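Local atomic coordinates of sortase B (Clostridium perfringens, PDB entry 5YFK), a protein that is a sortase B transpeptidase that, like its relatives, probably cleaves a sorting signal in other surface proteins and joins them to the cell wall. Residues 136-141 against 147-152; 62-67 against 130-135; 69-74 against 82-87; 55-60 against 108-113. The protein carries 1 engineered substitution. All coordinates share one frame; numbering follows the deposited sequence.

Contact 1 (136-141 against 147-152); sequences NKYVTL and KSTFEI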
loop_
_atom_site.group_PDB
_atom_site.type_symbol
_atom_site.label_atom_id
_atom_site.label_comp_id
_atom_site.label_asym_id
_atom_site.label_seq_id
_atom_site.Cartn_x
_atom_site.Cartn_y
_atom_site.Cartn_z
ATOM N N ASN A 136 -7.583 -10.207 9.776
ATOM C CA ASN A 136 -6.859 -9.950 8.539
ATOM C C ASN A 136 -5.550 -9.197 8.767
ATOM O O ASN A 136 -5.554 -8.002 9.063
ATOM C CB ASN A 136 -7.756 -9.186 7.587
ATOM C CG ASN A 136 -9.025 -9.964 7.254
ATOM O OD1 ASN A 136 -8.981 -10.991 6.582
ATOM N ND2 ASN A 136 -10.121 -9.566 7.848
ATOM N N LYS A 137 -4.478 -9.968 8.888
ATOM C CA LYS A 137 -3.231 -9.483 9.471
ATOM C C LYS A 137 -2.251 -8.993 8.379
ATOM O O LYS A 137 -1.282 -8.305 8.696
ATOM C CB LYS A 137 -2.569 -10.601 10.287
ATOM C CG LYS A 137 -3.275 -10.941 11.590
ATOM C CD LYS A 137 -2.469 -11.986 12.353
ATOM C CE LYS A 137 -3.241 -12.515 13.547
ATOM N NZ LYS A 137 -2.438 -13.535 14.274
ATOM N N TYR A 138 -2.340 -9.561 7.183
ATOM C CA TYR A 138 -1.182 -9.563 6.268
ATOM C C TYR A 138 -1.410 -8.796 4.993
ATOM O O TYR A 138 -2.491 -8.850 4.399
ATOM C CB TYR A 138 -0.756 -10.973 5.908
ATOM C CG TYR A 138 -0.439 -11.788 7.115
ATOM C CD1 TYR A 138 0.600 -11.434 7.966
ATOM C CD2 TYR A 138 -1.228 -12.874 7.447
ATOM C CE1 TYR A 138 0.850 -12.149 9.113
ATOM C CE2 TYR A 138 -1.031 -13.547 8.639
ATOM C CZ TYR A 138 0.042 -13.219 9.430
ATOM O OH TYR A 138 0.230 -13.896 10.607
ATOM N N VAL A 139 -0.357 -8.087 4.597
ATOM C CA VAL A 139 -0.226 -7.488 3.264
ATOM C C VAL A 139 0.950 -8.171 2.551
ATOM O O VAL A 139 2.043 -8.351 3.110
ATOM C CB VAL A 139 0.025 -5.972 3.362
ATOM C CG1 VAL A 139 0.107 -5.307 1.999
ATOM C CG2 VAL A 139 -1.028 -5.305 4.205
ATOM N N THR A 140 0.677 -8.674 1.365
ATOM C CA THR A 140 1.702 -9.289 0.533
ATOM C C THR A 140 2.156 -8.367 -0.604
ATOM O O THR A 140 1.329 -7.758 -1.271
ATOM C CB THR A 140 1.157 -10.609 -0.045
ATOM O OG1 THR A 140 0.506 -11.335 1.003
ATOM C CG2 THR A 140 2.294 -11.469 -0.587
ATOM N N LEU A 141 3.465 -8.199 -0.753
ATOM C CA LEU A 141 4.023 -7.531 -1.945
ATOM C C LEU A 141 4.768 -8.516 -2.818
ATOM O O LEU A 141 5.369 -9.450 -2.324
ATOM C CB LEU A 141 4.982 -6.402 -1.555
ATOM C CG LEU A 141 4.437 -5.353 -0.594
ATOM C CD1 LEU A 141 5.464 -4.267 -0.324
ATOM C CD2 LEU A 141 3.100 -4.788 -1.080
ATOM N N LYS A 147 8.400 -12.442 -3.205
ATOM C CA LYS A 147 7.244 -12.205 -2.362
ATOM C C LYS A 147 7.700 -11.742 -0.982
ATOM O O LYS A 147 8.635 -12.306 -0.420
ATOM C CB LYS A 147 6.411 -13.477 -2.244
ATOM C CG LYS A 147 5.384 -13.426 -1.119
ATOM C CD LYS A 147 4.685 -14.760 -0.911
ATOM C CE LYS A 147 3.798 -15.111 -2.089
ATOM N NZ LYS A 147 2.868 -16.233 -1.761
ATOM N N SER A 148 7.097 -10.672 -0.469
ATOM C CA SER A 148 7.308 -10.287 0.926
ATOM C C SER A 148 5.999 -10.080 1.660
ATOM O O SER A 148 4.948 -9.933 1.026
ATOM C CB SER A 148 8.199 -9.048 1.039
ATOM O OG SER A 148 7.661 -7.934 0.366
ATOM N N THR A 149 6.024 -10.375 2.955
ATOM C CA THR A 149 4.834 -10.273 3.794
ATOM C C THR A 149 5.024 -9.230 4.899
ATOM O O THR A 149 6.064 -9.183 5.527
ATOM C CB THR A 149 4.518 -11.626 4.442
ATOM O OG1 THR A 149 4.433 -12.626 3.423
ATOM C CG2 THR A 149 3.200 -11.561 5.212
ATOM N N PHE A 150 3.994 -8.414 5.111
ATOM C CA PHE A 150 3.977 -7.377 6.152
ATOM C C PHE A 150 2.774 -7.571 7.084
ATOM O O PHE A 150 1.683 -7.942 6.633
ATOM C CB PHE A 150 3.870 -6.006 5.478
ATOM C CG PHE A 150 5.108 -5.612 4.723
ATOM C CD1 PHE A 150 5.343 -6.121 3.457
ATOM C CD2 PHE A 150 5.923 -4.591 5.190
ATOM C CE1 PHE A 150 6.470 -5.720 2.740
ATOM C CE2 PHE A 150 7.123 -4.296 4.552
ATOM C CZ PHE A 150 7.396 -4.876 3.321
ATOM N N GLU A 151 3.002 -7.536 8.395
ATOM C CA GLU A 151 1.905 -7.727 9.317
ATOM C C GLU A 151 1.429 -6.381 9.856
ATOM O O GLU A 151 2.220 -5.583 10.303
ATOM C CB GLU A 151 2.289 -8.626 10.487
ATOM C CG GLU A 151 1.091 -8.983 11.330
ATOM C CD GLU A 151 1.429 -9.867 12.515
ATOM O OE1 GLU A 151 2.518 -10.472 12.514
ATOM O OE2 GLU A 151 0.497 -10.130 13.305
ATOM N N ILE A 152 0.145 -6.120 9.670
ATOM C CA ILE A 152 -0.485 -4.852 10.056
ATOM C C ILE A 152 -0.472 -4.738 11.555
ATOM O O ILE A 152 -0.915 -5.672 12.247
ATOM C CB ILE A 152 -1.948 -4.799 9.584
ATOM C CG1 ILE A 152 -1.974 -4.714 8.058
ATOM C CG2 ILE A 152 -2.655 -3.600 10.209
ATOM C CD1 ILE A 152 -3.328 -4.982 7.446
HETATM O O HOH W 1 2.046 -13.188 2.371
#
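With CG opposite the carbonyl carbon in both Leu-141 (chi1 -54°) and Phe-150 (chi1 -69°), the two side chains meet at about a right angle, and CD1 of Leu-141 lies 3.5 Å from CE1 of Phe-150. Next along this buried face, Val-139 CG2 packs 4.0 Å from Ile-152 CD1. Leu-204 covers Val-139, Leu-141 and Phe-150, a setting that suits branched aliphatic and aromatic residues. The other face is more polar. A water joins the hydroxyls, 2.8 Å from Thr-140 OG1 and 2.7 Å from Thr-149 OG1. Tyr-138 runs beside Glu-151, its ring and the carboxylate 57° apart, while CB of Lys-137 covers a face of that ring, 3.6 Å above its plane. Lys-137 NZ and Glu-151 OE2 are 4.6 Å apart, too far for a salt bridge. Five backbone hydrogen bonds, two each at Val-139/Phe-150 and Leu-141/Ser-148 and one from Ile-152 N to Lys-137 O, fix the alignment. This is an antiparallel beta hairpin, strands 138-143 and 146-159, within the sortase beta-barrel.

Contact 2 (62-67 against 130-135); sequences EGTNID and ENFFNA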
loop_
_atom_site.group_PDB
_atom_site.type_symbol
_atom_site.label_atom_id
_atom_site.label_comp_id
_atom_site.label_asym_id
_atom_site.label_seq_id
_atom_site.Cartn_x
_atom_site.Cartn_y
_atom_site.Cartn_z
ATOM N N GLU A 62 -4.911 -9.228 2.380
ATOM C CA GLU A 62 -5.668 -10.393 2.781
ATOM C C GLU A 62 -7.053 -9.967 3.185
ATOM O O GLU A 62 -7.232 -8.940 3.851
ATOM C CB GLU A 62 -4.962 -11.056 3.978
ATOM C CG GLU A 62 -5.805 -12.032 4.779
ATOM C CD GLU A 62 -5.035 -12.655 5.954
ATOM O OE1 GLU A 62 -4.328 -11.919 6.676
ATOM O OE2 GLU A 62 -5.214 -13.864 6.218
ATOM N N GLY A 63 -8.039 -10.705 2.680
ATOM C CA GLY A 63 -9.432 -10.536 3.058
ATOM C C GLY A 63 -10.170 -9.391 2.392
ATOM O O GLY A 63 -11.227 -8.976 2.858
ATOM N N THR A 64 -9.539 -8.789 1.383
ATOM C CA THR A 64 -10.095 -7.636 0.672
ATOM C C THR A 64 -9.983 -7.857 -0.829
ATOM O O THR A 64 -9.430 -8.869 -1.287
ATOM C CB THR A 64 -9.298 -6.347 0.956
ATOM O OG1 THR A 64 -8.034 -6.445 0.283
ATOM C CG2 THR A 64 -9.095 -6.152 2.446
ATOM N N ASN A 65 -10.559 -6.929 -1.574
ATOM C CA ASN A 65 -10.378 -6.861 -3.024
ATOM C C ASN A 65 -9.219 -5.985 -3.458
ATOM O O ASN A 65 -9.127 -5.617 -4.627
ATOM C CB ASN A 65 -11.652 -6.384 -3.708
ATOM C CG ASN A 65 -12.010 -4.950 -3.369
ATOM O OD1 ASN A 65 -11.498 -4.371 -2.426
ATOM N ND2 ASN A 65 -12.869 -4.360 -4.184
ATOM N N ILE A 66 -8.293 -5.744 -2.547
ATOM C CA ILE A 66 -7.090 -5.000 -2.871
ATOM C C ILE A 66 -6.037 -5.955 -3.444
ATOM O O ILE A 66 -5.454 -6.788 -2.754
ATOM C CB ILE A 66 -6.550 -4.211 -1.668
ATOM C CG1 ILE A 66 -7.606 -3.244 -1.151
ATOM C CG2 ILE A 66 -5.300 -3.416 -2.067
ATOM C CD1 ILE A 66 -7.272 -2.727 0.226
ATOM N N ASP A 67 -5.837 -5.841 -4.744
ATOM C CA ASP A 67 -5.129 -6.832 -5.548
ATOM C C ASP A 67 -4.718 -6.148 -6.847
ATOM O O ASP A 67 -5.443 -6.182 -7.868
ATOM C CB ASP A 67 -6.042 -8.021 -5.847
ATOM C CG ASP A 67 -5.304 -9.211 -6.406
ATOM O OD1 ASP A 67 -4.078 -9.145 -6.619
ATOM O OD2 ASP A 67 -5.978 -10.243 -6.624
ATOM N N GLU A 130 -12.584 -3.780 14.670
ATOM C CA GLU A 130 -11.625 -4.555 15.447
ATOM C C GLU A 130 -11.608 -6.031 15.031
ATOM O O GLU A 130 -10.547 -6.628 14.904
ATOM C CB GLU A 130 -11.921 -4.424 16.945
ATOM C CG GLU A 130 -10.912 -5.112 17.836
ATOM C CD GLU A 130 -11.038 -4.682 19.277
ATOM O OE1 GLU A 130 -11.927 -3.858 19.576
ATOM O OE2 GLU A 130 -10.241 -5.156 20.103
ATOM N N ASN A 131 -12.784 -6.590 14.738
ATOM C CA ASN A 131 -12.872 -7.977 14.316
ATOM C C ASN A 131 -12.092 -8.170 13.019
ATOM O O ASN A 131 -11.331 -9.114 12.888
ATOM C CB ASN A 131 -14.328 -8.397 14.098
ATOM C CG ASN A 131 -15.047 -8.724 15.394
ATOM O OD1 ASN A 131 -14.431 -9.127 16.394
ATOM N ND2 ASN A 131 -16.363 -8.575 15.379
ATOM N N PHE A 132 -12.326 -7.287 12.051
ATOM C CA PHE A 132 -11.588 -7.319 10.795
ATOM C C PHE A 132 -10.078 -7.248 11.012
ATOM O O PHE A 132 -9.326 -7.951 10.327
ATOM C CB PHE A 132 -12.035 -6.159 9.903
ATOM C CG PHE A 132 -11.712 -6.351 8.435
ATOM C CD1 PHE A 132 -10.468 -5.974 7.931
ATOM C CD2 PHE A 132 -12.553 -7.093 7.629
ATOM C CE1 PHE A 132 -10.138 -6.215 6.612
ATOM C CE2 PHE A 132 -12.241 -7.345 6.307
ATOM C CZ PHE A 132 -11.010 -6.929 5.807
ATOM N N PHE A 133 -9.641 -6.219 11.747
ATOM C CA PHE A 133 -8.215 -6.050 12.114
ATOM C C PHE A 133 -7.614 -7.331 12.707
ATOM O O PHE A 133 -6.504 -7.730 12.373
ATOM C CB PHE A 133 -8.065 -4.883 13.116
ATOM C CG PHE A 133 -6.651 -4.636 13.588
ATOM C CD1 PHE A 133 -6.176 -5.240 14.741
ATOM C CD2 PHE A 133 -5.854 -3.686 12.971
ATOM C CE1 PHE A 133 -4.892 -5.025 15.170
ATOM C CE2 PHE A 133 -4.592 -3.386 13.465
ATOM C CZ PHE A 133 -4.110 -4.070 14.565
ATOM N N ASN A 134 -8.324 -7.950 13.639
ATOM C CA ASN A 134 -7.852 -9.192 14.223
ATOM C C ASN A 134 -7.724 -10.328 13.231
ATOM O O ASN A 134 -6.821 -11.157 13.348
ATOM C CB ASN A 134 -8.787 -9.628 15.357
ATOM C CG ASN A 134 -8.628 -8.771 16.590
ATOM O OD1 ASN A 134 -7.641 -8.039 16.727
ATOM N ND2 ASN A 134 -9.665 -8.740 17.421
ATOM N N ALA A 135 -8.647 -10.380 12.272
ATOM C CA ALA A 135 -8.790 -11.544 11.400
ATOM C C ALA A 135 -7.907 -11.441 10.167
ATOM O O ALA A 135 -7.451 -12.466 9.633
ATOM C CB ALA A 135 -10.239 -11.705 10.982
#
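Phe-132 reaches out from its helix and sets the CZ corner of its ring against the loop, 3.6 Å from Gly-63 O and 3.9 Å from Thr-64 CG2. Both partners lie at the ring edge, near its plane, and the threonine side chain crosses the phenylalanine at about a right angle. The ring gets there because its CG is anti to the backbone N (chi1 -160°), which carries the ring out from the helix to the loop. Gly-63 suits its place by its positive phi, 80°, which glycine adopts readily, and its carbonyl O is what meets the ring edge. Thr-64 divides its labour. The methyl packs, while OG1 accepts from Ile-66 N at 2.9 Å to close an ST turn and is also hydrogen-bonded to Val-61 O. Glu-62 approaches the helix end, but its OE2 stays 4.3 Å from Ala-135 O, both being acceptors; its OE1 takes the backbone N-H of Lys-137 and of Tyr-138. The contact lies at the surface, where helix 130-135 rests Phe-133 on Ile-152 and Val-155 of strand 146-159, and the loop between strands 55-61 and 67-72 tucks Ile-66 against Val-61, Phe-121 and Ile-124.

Contact 3 (69-74 against 82-87); sequences PVVQGK and HNFNKE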
loop_
_atom_site.group_PDB
_atom_site.type_symbol
_atom_site.label_atom_id
_atom_site.label_comp_id
_atom_site.label_asym_id
_atom_site.label_seq_id
_atom_site.Cartn_x
_atom_site.Cartn_y
_atom_site.Cartn_z
ATOM N N PRO A 69 -1.501 -3.889 -9.344
ATOM C CA PRO A 69 -0.167 -3.361 -9.610
ATOM C C PRO A 69 0.019 -1.957 -9.009
ATOM O O PRO A 69 -0.951 -1.259 -8.766
ATOM C CB PRO A 69 -0.133 -3.302 -11.147
ATOM C CG PRO A 69 -1.553 -3.012 -11.504
ATOM C CD PRO A 69 -2.409 -3.730 -10.498
ATOM N N VAL A 70 1.231 -1.683 -8.552
ATOM C CA VAL A 70 1.593 -0.414 -7.961
ATOM C C VAL A 70 2.660 0.263 -8.806
ATOM O O VAL A 70 3.682 -0.340 -9.133
ATOM C CB VAL A 70 2.150 -0.588 -6.542
ATOM C CG1 VAL A 70 2.410 0.770 -5.918
ATOM C CG2 VAL A 70 1.197 -1.425 -5.718
ATOM N N VAL A 71 2.421 1.531 -9.095
ATOM C CA VAL A 71 3.343 2.324 -9.905
ATOM C C VAL A 71 3.978 3.439 -9.078
ATOM O O VAL A 71 3.488 3.805 -8.016
ATOM C CB VAL A 71 2.606 2.940 -11.117
ATOM C CG1 VAL A 71 2.146 1.854 -12.057
ATOM C CG2 VAL A 71 1.439 3.810 -10.678
ATOM N N GLN A 72 5.017 4.056 -9.619
ATOM C CA GLN A 72 5.599 5.207 -8.981
ATOM C C GLN A 72 5.747 6.313 -10.020
ATOM O O GLN A 72 6.353 6.099 -11.088
ATOM C CB GLN A 72 6.959 4.835 -8.402
ATOM C CG GLN A 72 7.623 5.968 -7.640
ATOM C CD GLN A 72 8.922 5.559 -6.999
ATOM O OE1 GLN A 72 9.660 4.736 -7.530
ATOM N NE2 GLN A 72 9.217 6.136 -5.849
ATOM N N GLY A 73 5.038 7.408 -9.784
ATOM C CA GLY A 73 5.121 8.576 -10.662
ATOM C C GLY A 73 6.232 9.525 -10.240
ATOM O O GLY A 73 7.015 9.243 -9.313
ATOM N N LYS A 74 6.322 10.642 -10.951
ATOM C CA LYS A 74 7.262 11.704 -10.628
ATOM C C LYS A 74 6.743 12.639 -9.536
ATOM O O LYS A 74 7.486 13.449 -9.004
ATOM C CB LYS A 74 7.560 12.517 -11.911
ATOM C CG LYS A 74 8.172 11.689 -13.010
ATOM C CD LYS A 74 9.102 12.521 -13.876
ATOM C CE LYS A 74 8.314 13.433 -14.800
ATOM N NZ LYS A 74 8.099 12.788 -16.126
ATOM N N HIS A 82 -4.716 9.242 -13.292
ATOM C CA HIS A 82 -4.489 8.376 -14.429
ATOM C C HIS A 82 -4.499 6.910 -14.017
ATOM O O HIS A 82 -4.104 6.555 -12.901
ATOM C CB HIS A 82 -3.158 8.688 -15.113
ATOM C CG HIS A 82 -3.058 10.087 -15.639
ATOM N ND1 HIS A 82 -2.743 11.161 -14.838
ATOM C CD2 HIS A 82 -3.255 10.588 -16.881
ATOM C CE1 HIS A 82 -2.710 12.260 -15.572
ATOM N NE2 HIS A 82 -3.073 11.947 -16.802
ATOM N N ASN A 83 -4.802 6.054 -14.980
ATOM C CA ASN A 83 -4.837 4.622 -14.743
ATOM C C ASN A 83 -3.514 3.989 -15.107
ATOM O O ASN A 83 -2.516 4.691 -15.257
ATOM C CB ASN A 83 -5.992 3.963 -15.499
ATOM C CG ASN A 83 -5.779 3.933 -16.999
ATOM O OD1 ASN A 83 -4.721 4.299 -17.508
ATOM N ND2 ASN A 83 -6.805 3.512 -17.716
ATOM N N PHE A 84 -3.468 2.659 -15.119
ATOM C CA PHE A 84 -2.211 1.954 -15.322
ATOM C C PHE A 84 -1.636 2.173 -16.723
ATOM O O PHE A 84 -0.425 2.028 -16.926
ATOM C CB PHE A 84 -2.388 0.459 -15.104
ATOM C CG PHE A 84 -1.095 -0.282 -15.007
ATOM C CD1 PHE A 84 -0.283 -0.142 -13.891
ATOM C CD2 PHE A 84 -0.673 -1.098 -16.035
ATOM C CE1 PHE A 84 0.911 -0.826 -13.800
ATOM C CE2 PHE A 84 0.529 -1.783 -15.951
ATOM C CZ PHE A 84 1.322 -1.650 -14.832
ATOM N N ASN A 85 -2.526 2.384 -17.695
ATOM C CA ASN A 85 -2.142 2.744 -19.066
ATOM C C ASN A 85 -1.838 4.231 -19.232
ATOM O O ASN A 85 -1.631 4.695 -20.354
ATOM C CB ASN A 85 -3.261 2.372 -20.051
ATOM C CG ASN A 85 -3.534 0.886 -20.092
ATOM O OD1 ASN A 85 -4.656 0.442 -19.843
ATOM N ND2 ASN A 85 -2.504 0.104 -20.382
ATOM N N LYS A 86 -1.944 4.986 -18.140
ATOM C CA LYS A 86 -1.685 6.423 -18.134
ATOM C C LYS A 86 -2.795 7.218 -18.814
ATOM O O LYS A 86 -2.641 8.407 -19.082
ATOM C CB LYS A 86 -0.335 6.738 -18.795
ATOM C CG LYS A 86 0.840 6.059 -18.121
ATOM C CD LYS A 86 2.141 6.829 -18.301
ATOM C CE LYS A 86 3.331 5.902 -18.174
ATOM N NZ LYS A 86 4.606 6.581 -18.516
ATOM N N GLU A 87 -3.945 6.587 -18.993
ATOM C CA GLU A 87 -5.117 7.280 -19.486
ATOM C C GLU A 87 -5.766 8.049 -18.347
ATOM O O GLU A 87 -5.676 7.639 -17.186
ATOM C CB GLU A 87 -6.094 6.269 -20.095
ATOM C CG GLU A 87 -5.496 5.490 -21.270
ATOM C CD GLU A 87 -6.128 4.120 -21.488
ATOM O OE1 GLU A 87 -6.980 3.701 -20.673
ATOM O OE2 GLU A 87 -5.721 3.426 -22.449
#
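Phe-84 fills the tight part of the contact, its ring pressed against Pro-69 and Val-71 of the strand. CG1 of Val-71 sits 3.4 Å from Phe-84 CE1, approaching obliquely, and the proline lays CG over one ring face while its CB stands 3.8 Å from CE1 of Phe-84. Rigid, compact Pro-69 and branched Val-71, alternate residues of an extended strand, offer a firm apolar surface to a flat ring. With CG anti to the backbone N (chi1 -168°), Phe-84 extends from its turn onto that surface. The looser, solvent-facing side is the later part of the turn and the residue after it: Asn-85, Lys-86 and Glu-87 are exposed, and order there comes from Asn-83 rather than from the strand. A type I beta turn runs from Asn-83 to Lys-86, closed by Lys-86 N to Asn-83 O at 3.0 Å. Glu-87 N donates to Asn-83 OD1 at 2.8 Å, from above its carbonyl plane, and Asn-83 ND2 returns a nearly straight bond, 167°, to Glu-87 OE1. An asparagine can accept and donate through one amide, so Asn-83, at one end of the turn, grips Glu-87 just beyond the other by both its N-H and its carboxylate. Leu-48 and Ile-51 of helix 35-51, with Leu-20, also pack on the phenylalanine, placing it between that helix and strand 67-72, which lies between strands 55-61 and 94-96 in the sheet.

Contact 4 (55-60 against 108-113); sequences YRFWIK and IVVYGH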
loop_
_atom_site.group_PDB
_atom_site.type_symbol
_atom_site.label_atom_id
_atom_site.label_comp_id
_atom_site.label_asym_id
_atom_site.label_seq_id
_atom_site.Cartn_x
_atom_site.Cartn_y
_atom_site.Cartn_z
ATOM N N TYR A 55 5.763 0.896 -13.242
ATOM C CA TYR A 55 5.467 -0.262 -12.400
ATOM C C TYR A 55 6.601 -0.562 -11.421
ATOM O O TYR A 55 7.777 -0.544 -11.800
ATOM C CB TYR A 55 5.221 -1.488 -13.273
ATOM C CG TYR A 55 5.023 -2.750 -12.464
ATOM C CD1 TYR A 55 3.819 -2.993 -11.823
ATOM C CD2 TYR A 55 6.064 -3.640 -12.266
ATOM C CE1 TYR A 55 3.639 -4.128 -11.060
ATOM C CE2 TYR A 55 5.877 -4.817 -11.565
ATOM C CZ TYR A 55 4.665 -5.038 -10.936
ATOM O OH TYR A 55 4.492 -6.152 -10.157
ATOM N N ARG A 56 6.259 -0.876 -10.170
ATOM C CA ARG A 56 7.277 -1.210 -9.182
ATOM C C ARG A 56 7.046 -2.550 -8.492
ATOM O O ARG A 56 8.002 -3.286 -8.234
ATOM C CB ARG A 56 7.395 -0.109 -8.129
ATOM C CG ARG A 56 7.746 1.270 -8.689
ATOM C CD ARG A 56 9.209 1.330 -9.119
ATOM N NE ARG A 56 9.565 2.623 -9.710
ATOM C CZ ARG A 56 9.588 2.869 -11.017
ATOM N NH1 ARG A 56 9.282 1.916 -11.882
ATOM N NH2 ARG A 56 9.883 4.081 -11.457
ATOM N N PHE A 57 5.805 -2.827 -8.097
ATOM C CA PHE A 57 5.507 -4.069 -7.409
ATOM C C PHE A 57 4.007 -4.359 -7.420
ATOM O O PHE A 57 3.194 -3.500 -7.788
ATOM C CB PHE A 57 6.044 -4.044 -5.950
ATOM C CG PHE A 57 5.566 -2.872 -5.135
ATOM C CD1 PHE A 57 4.448 -2.986 -4.329
ATOM C CD2 PHE A 57 6.346 -1.728 -5.022
ATOM C CE1 PHE A 57 4.012 -1.911 -3.560
ATOM C CE2 PHE A 57 5.973 -0.685 -4.175
ATOM C CZ PHE A 57 4.814 -0.798 -3.409
ATOM N N TRP A 58 3.642 -5.550 -6.958
ATOM C CA TRP A 58 2.246 -5.922 -6.822
ATOM C C TRP A 58 1.864 -5.930 -5.325
ATOM O O TRP A 58 2.669 -6.285 -4.460
ATOM C CB TRP A 58 1.997 -7.305 -7.442
ATOM C CG TRP A 58 0.528 -7.600 -7.641
ATOM C CD1 TRP A 58 -0.378 -7.959 -6.685
ATOM C CD2 TRP A 58 -0.222 -7.396 -8.838
ATOM N NE1 TRP A 58 -1.623 -8.058 -7.228
ATOM C CE2 TRP A 58 -1.579 -7.604 -8.519
ATOM C CE3 TRP A 58 0.115 -6.964 -10.125
ATOM C CZ2 TRP A 58 -2.562 -7.595 -9.474
ATOM C CZ3 TRP A 58 -0.869 -6.939 -11.083
ATOM C CH2 TRP A 58 -2.204 -7.234 -10.751
ATOM N N ILE A 59 0.658 -5.490 -5.037
ATOM C CA ILE A 59 0.142 -5.520 -3.663
ATOM C C ILE A 59 -1.151 -6.334 -3.617
ATOM O O ILE A 59 -2.076 -6.126 -4.409
ATOM C CB ILE A 59 -0.095 -4.080 -3.135
ATOM C CG1 ILE A 59 -0.488 -4.086 -1.660
ATOM C CG2 ILE A 59 -1.126 -3.342 -3.947
ATOM C CD1 ILE A 59 -0.433 -2.709 -1.008
ATOM N N LYS A 60 -1.260 -7.141 -2.570
ATOM C CA LYS A 60 -2.471 -7.833 -2.255
ATOM C C LYS A 60 -2.713 -7.778 -0.762
ATOM O O LYS A 60 -1.839 -8.149 0.032
ATOM C CB LYS A 60 -2.382 -9.294 -2.732
ATOM C CG LYS A 60 -3.571 -10.169 -2.320
ATOM C CD LYS A 60 -4.858 -9.729 -2.985
ATOM C CE LYS A 60 -6.091 -10.034 -2.143
ATOM N NZ LYS A 60 -7.249 -9.206 -2.579
ATOM N N ILE A 108 7.881 2.192 3.182
ATOM C CA ILE A 108 7.339 2.242 1.830
ATOM C C ILE A 108 5.915 2.787 1.953
ATOM O O ILE A 108 5.071 2.211 2.640
ATOM C CB ILE A 108 7.332 0.849 1.204
ATOM C CG1 ILE A 108 8.760 0.276 1.202
ATOM C CG2 ILE A 108 6.726 0.906 -0.207
ATOM C CD1 ILE A 108 8.840 -1.222 0.998
ATOM N N VAL A 109 5.652 3.885 1.261
ATOM C CA VAL A 109 4.378 4.561 1.442
ATOM C C VAL A 109 3.571 4.494 0.182
ATOM O O VAL A 109 4.038 4.896 -0.891
ATOM C CB VAL A 109 4.583 6.034 1.847
ATOM C CG1 VAL A 109 3.257 6.779 1.886
ATOM C CG2 VAL A 109 5.278 6.101 3.191
ATOM N N VAL A 110 2.352 3.964 0.304
ATOM C CA VAL A 110 1.540 3.677 -0.854
ATOM C C VAL A 110 0.167 4.334 -0.685
ATOM O O VAL A 110 -0.440 4.238 0.392
ATOM C CB VAL A 110 1.393 2.145 -1.055
ATOM C CG1 VAL A 110 0.526 1.809 -2.249
ATOM C CG2 VAL A 110 2.760 1.495 -1.180
ATOM N N TYR A 111 -0.329 4.913 -1.780
ATOM C CA TYR A 111 -1.590 5.661 -1.817
ATOM C C TYR A 111 -2.560 5.016 -2.782
ATOM O O TYR A 111 -2.175 4.445 -3.828
ATOM C CB TYR A 111 -1.362 7.099 -2.281
ATOM C CG TYR A 111 -0.373 7.893 -1.490
ATOM C CD1 TYR A 111 0.984 7.826 -1.767
ATOM C CD2 TYR A 111 -0.792 8.708 -0.444
ATOM C CE1 TYR A 111 1.887 8.580 -1.044
ATOM C CE2 TYR A 111 0.124 9.321 0.392
ATOM C CZ TYR A 111 1.449 9.303 0.035
ATOM O OH TYR A 111 2.349 10.005 0.766
ATOM N N GLY A 112 -3.836 5.208 -2.500
ATOM C CA GLY A 112 -4.887 4.949 -3.478
ATOM C C GLY A 112 -6.191 5.596 -3.087
ATOM O O GLY A 112 -6.400 5.918 -1.926
ATOM N N HIS A 113 -7.056 5.790 -4.073
ATOM C CA HIS A 113 -8.362 6.399 -3.887
ATOM C C HIS A 113 -9.280 5.509 -3.040
ATOM O O HIS A 113 -9.197 4.272 -3.098
ATOM C CB HIS A 113 -9.037 6.631 -5.243
ATOM C CG HIS A 113 -8.619 7.897 -5.928
ATOM N ND1 HIS A 113 -8.788 9.138 -5.354
ATOM C CD2 HIS A 113 -8.233 8.127 -7.206
ATOM C CE1 HIS A 113 -8.498 10.076 -6.242
ATOM N NE2 HIS A 113 -8.088 9.485 -7.348
#
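Phe-57 reaches Val-110 from a classic beta bulge, in which Arg-56 and Phe-57 together face Val-70. The setting is the interior of the sortase beta-barrel, where strands 55-61 and 107-111 face each other without being neighbours in the sheet. CB of Phe-57 already points at strand 107-111, and a chi1 of 55°, with CG wedged between the backbone N and the carbonyl carbon, sets the ring with CZ doing the touching: Val-110 CG2 lies at the edge in the ring plane, 3.8 Å from CZ of Phe-57. The long flat phenylalanine spans the interior, and its far end meets a methyl of the short branched valine, which runs past it in the opposite direction. Leu-141 also packs on the ring, and Ile-108 leans on Leu-204. Within the bulge, Arg-56 NH1 bonds back to Tyr-55 O at 2.9 Å, from above the carbonyl plane, and also reaches Pro-53 O. In the loop that follows strand 107-111, His-113 is the predicted proton donor/acceptor. Completing the apolar contact, Ile-108 CG2 lies 4.1 Å from Phe-57 CZ.

From the N terminus, strand 55-61 opens contact 4, and the loop after it opens contact 2. Contact 3 follows, closing a short loop between 69-74 and 82-87 that is nested within both of the longer ones. Contact 4 closes next, at 108-113, before contact 2 closes at 130-135, so these two cross. Contact 1 then follows in series, its hairpin starting directly after helix 130-135. Strand 55-61 is central: strand 67-72 of contact 3 pairs with it on one side and strand 138-143 of contact 1 on the other. Contacts 1 and 3, about 22 Å apart between centres, lie on opposite sides of the chain's centre, with contact 4 near that centre.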